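Local coordinates for beta-fructofuranosidase (Arthrobacter, PDB 3WPU), which is a beta-fructofuranosidase of the levansucrase/invertase family, a carbohydrate-active enzyme built on a five-bladed beta-propeller, at residues G7-I12 against G282-D287; R34-M39 against S389-G394. One frame throughout, in Å; residues are numbered along the deposited sequence.

Contact 1 of 2, residues G7-I12 against G282-D287; sequences GPEPTI and GYRQGD
Arg284 opens a type II beta turn ending at Asp287, and its side chain reaches over to Pro10 on the N-terminal segment that runs along the periphery of the beta-propeller. Extended from CG to NE, it turns the NE/NH2 side of its guanidinium to the proline carbonyl, NE lying 2.8 Å and NH2 2.9 Å from Pro10 O, with NE nearly in line with the C=O bond. Proline suits the place: it keeps the segment extended and has no N-H of its own to pair, while its carbonyl accepts both bonds.

The inner part is close-packed. Gly282, first residue after helix 278-281, has positive phi, and its want of a side chain makes room for Thr11 OG1, which donates to Gly282 O over 2.7 Å. Pro8 CB rests against the edge of the Tyr283 ring, 3.6 Å from CE1, while the phenol's OH is bonded to Glu291. Asp287 OD1 accepts Glu9 N on its syn lone pair at 3.0 Å, and also takes a hydrogen from a water that donates to Glu9 O and accepts from Arg284 N.

The outer part, where the side chains of Glu9 and Ile12 are exposed, is looser. Ile12 CG1 lies over the centre of one guanidinium face. On the opposite face, offset toward the rim, Glu9 OE1 stands 3.2 Å from Arg284 NH1, a salt bridge of charges alone, since no N-H points at the oxygen.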
ATOM      1  N   GLY A   7      10.216  -9.101 -28.700  1.00 14.14           N
ATOM      2  CA  GLY A   7       8.869  -8.699 -28.385  1.00 12.48           C
ATOM      3  C   GLY A   7       8.705  -7.234 -28.741  1.00 12.36           C
ATOM      4  O   GLY A   7       9.661  -6.644 -29.228  1.00 12.06           O
ATOM      5  N   PRO A   8       7.519  -6.666 -28.472  1.00 12.27           N
ATOM      6  CA  PRO A   8       7.317  -5.255 -28.800  1.00 11.80           C
ATOM      7  C   PRO A   8       8.261  -4.368 -28.008  1.00 11.52           C
ATOM      8  O   PRO A   8       8.653  -4.704 -26.902  1.00 11.58           O
ATOM      9  CB  PRO A   8       5.866  -5.003 -28.365  1.00 11.87           C
ATOM     10  CG  PRO A   8       5.636  -5.997 -27.253  1.00 12.29           C
ATOM     11  CD  PRO A   8       6.394  -7.214 -27.689  1.00 12.37           C
ATOM     12  N   GLU A   9       8.571  -3.197 -28.552  1.00 11.13           N
ATOM     13  CA  GLU A   9       9.288  -2.206 -27.803  1.00 11.84           C
ATOM     14  C   GLU A   9       8.305  -1.468 -26.882  1.00 11.16           C
ATOM     15  O   GLU A   9       7.129  -1.400 -27.154  1.00 10.86           O
ATOM     16  CB  GLU A   9       9.985  -1.254 -28.773  1.00 12.25           C
ATOM     17  CG  GLU A   9      11.073  -1.985 -29.553  1.00 13.47           C
ATOM     18  CD  GLU A   9      11.963  -1.067 -30.319  1.00 14.77           C
ATOM     19  OE1 GLU A   9      12.213   0.046 -29.808  1.00 15.59           O
ATOM     20  OE2 GLU A   9      12.431  -1.467 -31.408  1.00 15.93           O
ATOM     21  N   PRO A  10       8.797  -0.978 -25.737  1.00 11.21           N
ATOM     22  CA  PRO A  10       7.947  -0.309 -24.776  1.00 10.86           C
ATOM     23  C   PRO A  10       7.604   1.076 -25.292  1.00 10.70           C
ATOM     24  O   PRO A  10       8.299   1.597 -26.161  1.00 11.10           O
ATOM     25  CB  PRO A  10       8.817  -0.228 -23.520  1.00 10.72           C
ATOM     26  CG  PRO A  10      10.204  -0.296 -24.016  1.00 11.07           C
ATOM     27  CD  PRO A  10      10.158  -1.178 -25.219  1.00 11.12           C
ATOM     28  N   THR A  11       6.535   1.633 -24.745  1.00 10.51           N
ATOM     29  CA  THR A  11       6.042   2.940 -25.137  1.00 10.72           C
ATOM     30  C   THR A  11       7.070   3.967 -24.732  1.00 10.98           C
ATOM     31  O   THR A  11       7.729   3.830 -23.710  1.00 11.54           O
ATOM     32  CB  THR A  11       4.689   3.220 -24.432  1.00 10.56           C
ATOM     33  OG1 THR A  11       3.761   2.181 -24.764  1.00 10.55           O
ATOM     34  CG2 THR A  11       4.105   4.532 -24.858  1.00 10.71           C
ATOM     35  N   ILE A  12       7.211   5.017 -25.538  1.00 11.57           N
ATOM     36  CA  ILE A  12       8.059   6.134 -25.160  1.00 11.87           C
ATOM     37  C   ILE A  12       7.252   7.042 -24.245  1.00 11.87           C
ATOM     38  O   ILE A  12       6.185   7.531 -24.641  1.00 12.80           O
ATOM     39  CB  ILE A  12       8.568   6.906 -26.396  1.00 12.63           C
ATOM     40  CG1 ILE A  12       9.457   5.985 -27.247  1.00 13.07           C
ATOM     41  CG2 ILE A  12       9.353   8.120 -25.948  1.00 13.34           C
ATOM     42  CD1 ILE A  12      10.015   6.636 -28.501  1.00 13.12           C
ATOM     43  N   GLY A 282      -0.397   1.344 -26.942  1.00 11.96           N
ATOM     44  CA  GLY A 282       0.898   1.980 -26.732  1.00 12.82           C
ATOM     45  C   GLY A 282       2.053   1.556 -27.636  1.00 12.18           C
ATOM     46  O   GLY A 282       3.202   1.860 -27.337  1.00 12.77           O
ATOM     47  N   TYR A 283       1.760   0.882 -28.743  1.00 12.01           N
ATOM     48  CA  TYR A 283       2.827   0.380 -29.615  1.00 11.89           C
ATOM     49  C   TYR A 283       3.446   1.512 -30.386  1.00 12.42           C
ATOM     50  O   TYR A 283       2.773   2.468 -30.764  1.00 13.63           O
ATOM     51  CB  TYR A 283       2.313  -0.703 -30.579  1.00 11.78           C
ATOM     52  CG  TYR A 283       1.875  -1.906 -29.796  1.00 11.91           C
ATOM     53  CD1 TYR A 283       2.816  -2.732 -29.213  1.00 11.87           C
ATOM     54  CD2 TYR A 283       0.526  -2.140 -29.533  1.00 11.84           C
ATOM     55  CE1 TYR A 283       2.425  -3.829 -28.447  1.00 12.00           C
ATOM     56  CE2 TYR A 283       0.122  -3.228 -28.761  1.00 12.12           C
ATOM     57  CZ  TYR A 283       1.070  -4.043 -28.210  1.00 12.19           C
ATOM     58  OH  TYR A 283       0.695  -5.115 -27.423  1.00 12.39           O
ATOM     59  N   ARG A 284       4.743   1.392 -30.608  1.00 12.46           N
ATOM     60  CA  ARG A 284       5.422   2.296 -31.550  1.00 12.59           C
ATOM     61  C   ARG A 284       4.927   1.963 -32.937  1.00 13.15           C
ATOM     62  O   ARG A 284       4.716   0.788 -33.271  1.00 13.10           O
ATOM     63  CB  ARG A 284       6.925   2.134 -31.454  1.00 12.58           C
ATOM     64  CG  ARG A 284       7.448   2.303 -30.048  1.00 12.47           C
ATOM     65  CD  ARG A 284       8.950   2.311 -29.993  1.00 12.70           C
ATOM     66  NE  ARG A 284       9.411   2.341 -28.605  1.00 12.68           N
ATOM     67  CZ  ARG A 284      10.636   2.684 -28.208  1.00 14.01           C
ATOM     68  NH1 ARG A 284      11.560   3.115 -29.081  1.00 13.71           N
ATOM     69  NH2 ARG A 284      10.944   2.635 -26.908  1.00 14.62           N
ATOM     70  N   GLN A 285       4.649   2.984 -33.739  1.00 13.40           N
ATOM     71  CA  GLN A 285       4.035   2.731 -35.037  1.00 14.38           C
ATOM     72  C   GLN A 285       4.929   1.818 -35.878  1.00 13.77           C
ATOM     73  O   GLN A 285       6.142   2.010 -35.947  1.00 13.87           O
ATOM     74  CB  GLN A 285       3.764   4.033 -35.805  1.00 15.88           C
ATOM     75  CG  GLN A 285       2.764   3.765 -36.938  1.00 17.96           C
ATOM     76  CD  GLN A 285       2.535   4.940 -37.869  1.00 19.83           C
ATOM     77  OE1 GLN A 285       1.739   4.863 -38.825  1.00 23.07           O
ATOM     78  NE2 GLN A 285       3.222   6.018 -37.608  1.00 21.25           N
ATOM     79  N   GLY A 286       4.323   0.799 -36.473  1.00 13.93           N
ATOM     80  CA  GLY A 286       5.049  -0.116 -37.343  1.00 13.69           C
ATOM     81  C   GLY A 286       5.574  -1.351 -36.630  1.00 13.61           C
ATOM     82  O   GLY A 286       6.025  -2.290 -37.274  1.00 12.90           O
ATOM     83  N   ASP A 287       5.582  -1.333 -35.306  1.00 13.43           N
ATOM     84  CA  ASP A 287       6.192  -2.439 -34.566  1.00 13.17           C
ATOM     85  C   ASP A 287       5.530  -3.727 -35.049  1.00 12.98           C
ATOM     86  O   ASP A 287       4.324  -3.839 -34.972  1.00 13.12           O
ATOM     87  CB  ASP A 287       5.973  -2.237 -33.060  1.00 12.61           C
ATOM     88  CG  ASP A 287       6.795  -3.169 -32.206  1.00 12.76           C
ATOM     89  OD1 ASP A 287       7.322  -2.707 -31.186  1.00 13.15           O
ATOM     90  OD2 ASP A 287       6.995  -4.348 -32.569  1.00 11.90           O
TER
HETATM   91  O   HOH W   1       5.882  -1.013 -29.618  1.00 11.74           O

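Contact 2 of 2, residues R34-M39 against S389-G394; sequences RQLQRM and SGLALG
An ST turn at Ser389, joining helix 385-388 to strand 391-394, packs against the C-terminal part of helix 30-38 and Met39. Ser389 OG, placed between the backbone N and the carbonyl carbon (chi1 68°), accepts from Leu391 N over 3.1 Å, a fairly straight bond at 154°. The single hydrogen of the same hydroxyl can turn to Asn386 O or Leu385 O of the preceding helix, so a small polar residue suits the spot: its oxygen serves its own chain and CB is left for the neighbouring helix. Gly390, with positive phi, lets the chain leave the helix and enter the strand.

Three residues of segment 34-39 meet at that CB. Met39 comes nearest, SD lying 3.4 Å from Ser389 CB, while Gln35 CB and Leu36 CD2 each approach Ser389 CB to 3.7 Å. Leu36 also reaches beyond the serine, and its CD2 presses on Leu391 CB at 3.5 Å, tighter than usual for two carbons. The two leucine side chains cross obliquely, and Leu391 CD2 lies 4.2 Å from Met39 CE. No hydrogen bond crosses this interface.

Gln35 gives the contact only the base of its side chain. A bend at chi2 carries its amide off, where NE2 donates to Ala31 O and OE1 accepts Arg38 NH1 at 3.0 Å, in the carbonyl plane and on a lone pair.

Leu36 and Leu391 both touch Tyr371, so Leu36 of the helix packs on the sheet formed by the antiparallel strands 369-375 and 391-394. Just beyond, Ala392 and Leu393 form a classic beta bulge opposite Val370, and their side chains turn to strands 454-458 and 467-469.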
ATOM      1  N   ARG A  34       3.931  -5.817 -21.808  1.00  9.87           N
ATOM      2  CA  ARG A  34       4.509  -6.984 -22.498  1.00 10.44           C
ATOM      3  C   ARG A  34       6.007  -7.117 -22.273  1.00 10.09           C
ATOM      4  O   ARG A  34       6.582  -8.180 -22.472  1.00 10.48           O
ATOM      5  CB  ARG A  34       4.126  -7.025 -23.988  1.00 10.79           C
ATOM      6  CG  ARG A  34       2.658  -7.355 -24.184  1.00 11.29           C
ATOM      7  CD  ARG A  34       2.194  -7.292 -25.632  1.00 12.26           C
ATOM      8  NE  ARG A  34       2.866  -8.262 -26.498  1.00 13.04           N
ATOM      9  CZ  ARG A  34       2.836  -8.244 -27.835  1.00 13.81           C
ATOM     10  NH1 ARG A  34       2.200  -7.282 -28.499  1.00 13.30           N
ATOM     11  NH2 ARG A  34       3.495  -9.182 -28.518  1.00 14.03           N
ATOM     12  N   GLN A  35       6.652  -6.058 -21.791  1.00  9.90           N
ATOM     13  CA  GLN A  35       8.050  -6.164 -21.384  1.00 10.11           C
ATOM     14  C   GLN A  35       8.246  -7.204 -20.267  1.00 10.26           C
ATOM     15  O   GLN A  35       9.291  -7.819 -20.174  1.00 11.29           O
ATOM     16  CB  GLN A  35       8.585  -4.822 -20.911  1.00  9.98           C
ATOM     17  CG  GLN A  35       8.468  -3.673 -21.905  1.00 10.34           C
ATOM     18  CD  GLN A  35       8.906  -4.039 -23.309  1.00  9.99           C
ATOM     19  OE1 GLN A  35      10.077  -4.332 -23.557  1.00 10.73           O
ATOM     20  NE2 GLN A  35       7.972  -4.004 -24.222  1.00  9.38           N
ATOM     21  N   LEU A  36       7.238  -7.382 -19.432  1.00 10.13           N
ATOM     22  CA  LEU A  36       7.271  -8.391 -18.357  1.00 10.48           C
ATOM     23  C   LEU A  36       7.534  -9.777 -18.927  1.00 11.40           C
ATOM     24  O   LEU A  36       8.254 -10.580 -18.315  1.00 13.37           O
ATOM     25  CB  LEU A  36       5.951  -8.377 -17.553  1.00 10.41           C
ATOM     26  CG  LEU A  36       5.570  -7.063 -16.835  1.00 10.46           C
ATOM     27  CD1 LEU A  36       4.125  -7.035 -16.427  1.00 10.38           C
ATOM     28  CD2 LEU A  36       6.477  -6.845 -15.629  1.00 10.62           C
ATOM     29  N   GLN A  37       6.950 -10.075 -20.081  1.00 11.94           N
ATOM     30  CA  GLN A  37       7.210 -11.388 -20.722  1.00 11.79           C
ATOM     31  C   GLN A  37       8.610 -11.431 -21.347  1.00 12.32           C
ATOM     32  O   GLN A  37       9.288 -12.458 -21.351  1.00 12.66           O
ATOM     33  CB  GLN A  37       6.148 -11.699 -21.780  1.00 12.63           C
ATOM     34  CG  GLN A  37       4.768 -11.775 -21.195  1.00 13.20           C
ATOM     35  CD  GLN A  37       3.691 -11.809 -22.248  1.00 14.98           C
ATOM     36  OE1 GLN A  37       3.799 -12.555 -23.240  1.00 15.25           O
ATOM     37  NE2 GLN A  37       2.651 -10.999 -22.057  1.00 15.47           N
ATOM     38  N   ARG A  38       9.067 -10.306 -21.899  1.00 11.99           N
ATOM     39  CA  ARG A  38      10.399 -10.260 -22.490  1.00 12.73           C
ATOM     40  C   ARG A  38      11.492 -10.489 -21.455  1.00 13.01           C
ATOM     41  O   ARG A  38      12.547 -11.001 -21.781  1.00 13.73           O
ATOM     42  CB  ARG A  38      10.633  -8.905 -23.184  1.00 12.12           C
ATOM     43  CG  ARG A  38       9.698  -8.637 -24.349  1.00 12.83           C
ATOM     44  CD  ARG A  38      10.034  -7.337 -25.082  1.00 12.95           C
ATOM     45  NE  ARG A  38      11.292  -7.440 -25.823  1.00 13.30           N
ATOM     46  CZ  ARG A  38      12.033  -6.404 -26.210  1.00 15.04           C
ATOM     47  NH1 ARG A  38      11.670  -5.162 -25.926  1.00 15.26           N
ATOM     48  NH2 ARG A  38      13.173  -6.602 -26.883  1.00 15.53           N
ATOM     49  N   MET A  39      11.239 -10.072 -20.212  1.00 13.34           N
ATOM     50  CA  MET A  39      12.211 -10.156 -19.148  1.00 13.70           C
ATOM     51  C   MET A  39      12.260 -11.558 -18.555  1.00 13.47           C
ATOM     52  O   MET A  39      13.189 -11.868 -17.836  1.00 14.99           O
ATOM     53  CB  MET A  39      11.856  -9.170 -18.043  1.00 15.76           C
ATOM     54  CG  MET A  39      11.938  -7.691 -18.427  1.00 17.54           C
ATOM     55  SD  MET A  39      10.957  -6.661 -17.299  1.00 20.63           S
ATOM     56  CE  MET A  39      11.222  -7.710 -15.849  1.00 18.57           C
ATOM     57  N   SER A 389       8.600  -1.922 -18.082  1.00 11.49           N
ATOM     58  CA  SER A 389       7.721  -2.999 -17.715  1.00 11.33           C
ATOM     59  C   SER A 389       6.757  -2.598 -16.602  1.00 10.94           C
ATOM     60  O   SER A 389       5.621  -3.038 -16.580  1.00 10.81           O
ATOM     61  CB  SER A 389       8.539  -4.201 -17.242  1.00 10.78           C
ATOM     62  OG  SER A 389       9.201  -3.959 -16.001  1.00 11.03           O
ATOM     63  N   GLY A 390       7.249  -1.759 -15.682  1.00 10.27           N
ATOM     64  CA  GLY A 390       6.539  -1.410 -14.473  1.00 10.37           C
ATOM     65  C   GLY A 390       6.919  -2.261 -13.278  1.00 10.79           C
ATOM     66  O   GLY A 390       6.624  -1.898 -12.136  1.00 10.36           O
ATOM     67  N   LEU A 391       7.542  -3.415 -13.493  1.00 10.68           N
ATOM     68  CA  LEU A 391       7.819  -4.276 -12.356  1.00 10.99           C
ATOM     69  C   LEU A 391       8.959  -3.743 -11.502  1.00 10.56           C
ATOM     70  O   LEU A 391      10.050  -3.528 -12.017  1.00 11.59           O
ATOM     71  CB  LEU A 391       8.180  -5.672 -12.813  1.00 10.82           C
ATOM     72  CG  LEU A 391       8.420  -6.742 -11.744  1.00 11.26           C
ATOM     73  CD1 LEU A 391       7.216  -6.883 -10.841  1.00 11.21           C
ATOM     74  CD2 LEU A 391       8.778  -8.032 -12.436  1.00 11.95           C
ATOM     75  N   ALA A 392       8.703  -3.610 -10.202  1.00 10.04           N
ATOM     76  CA  ALA A 392       9.721  -3.259  -9.214  1.00  9.96           C
ATOM     77  C   ALA A 392      10.030  -4.423  -8.253  1.00  9.89           C
ATOM     78  O   ALA A 392      11.197  -4.684  -7.946  1.00  9.97           O
ATOM     79  CB  ALA A 392       9.313  -2.040  -8.440  1.00 10.23           C
ATOM     80  N   LEU A 393       9.013  -5.120  -7.773  1.00 10.24           N
ATOM     81  CA  LEU A 393       9.264  -6.170  -6.789  1.00 10.39           C
ATOM     82  C   LEU A 393       8.219  -7.279  -6.897  1.00  9.91           C
ATOM     83  O   LEU A 393       7.163  -7.218  -6.255  1.00 10.04           O
ATOM     84  CB  LEU A 393       9.289  -5.596  -5.366  1.00 10.53           C
ATOM     85  CG  LEU A 393       9.791  -6.523  -4.250  1.00 11.76           C
ATOM     86  CD1 LEU A 393      11.288  -6.656  -4.349  1.00 11.80           C
ATOM     87  CD2 LEU A 393       9.419  -5.994  -2.872  1.00 11.68           C
ATOM     88  N   GLY A 394       8.528  -8.282  -7.703  1.00 10.16           N
ATOM     89  CA  GLY A 394       7.648  -9.406  -7.949  1.00  9.93           C
ATOM     90  C   GLY A 394       7.927 -10.588  -7.048  1.00 10.18           C
ATOM     91  O   GLY A 394       9.078 -10.862  -6.677  1.00 10.23           O
TER

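Overall arrangement
Along the chain the segments alternate, 7-12, 34-39, 282-287 and then 389-394, so the two contacts cross in sequence. Their centres are about 15 Å apart on the same side of the molecule, with contact 1 about 30 Å and contact 2 about 19 Å from the chain's centre. Helix 30-38, which supplies one side of contact 2, is also a surface on which contact 1 packs: Tyr283 OH is 2.8 Å from Arg34 NH1, and Pro8 O is 2.9 Å from Gln35 NE2, both probable hydrogen bonds. The N-terminal region is thus fastened in layers, by a largely polar, partly exposed contact to the loop after helix 278-281 and a buried, mostly apolar one near strand 369-375 of the propeller.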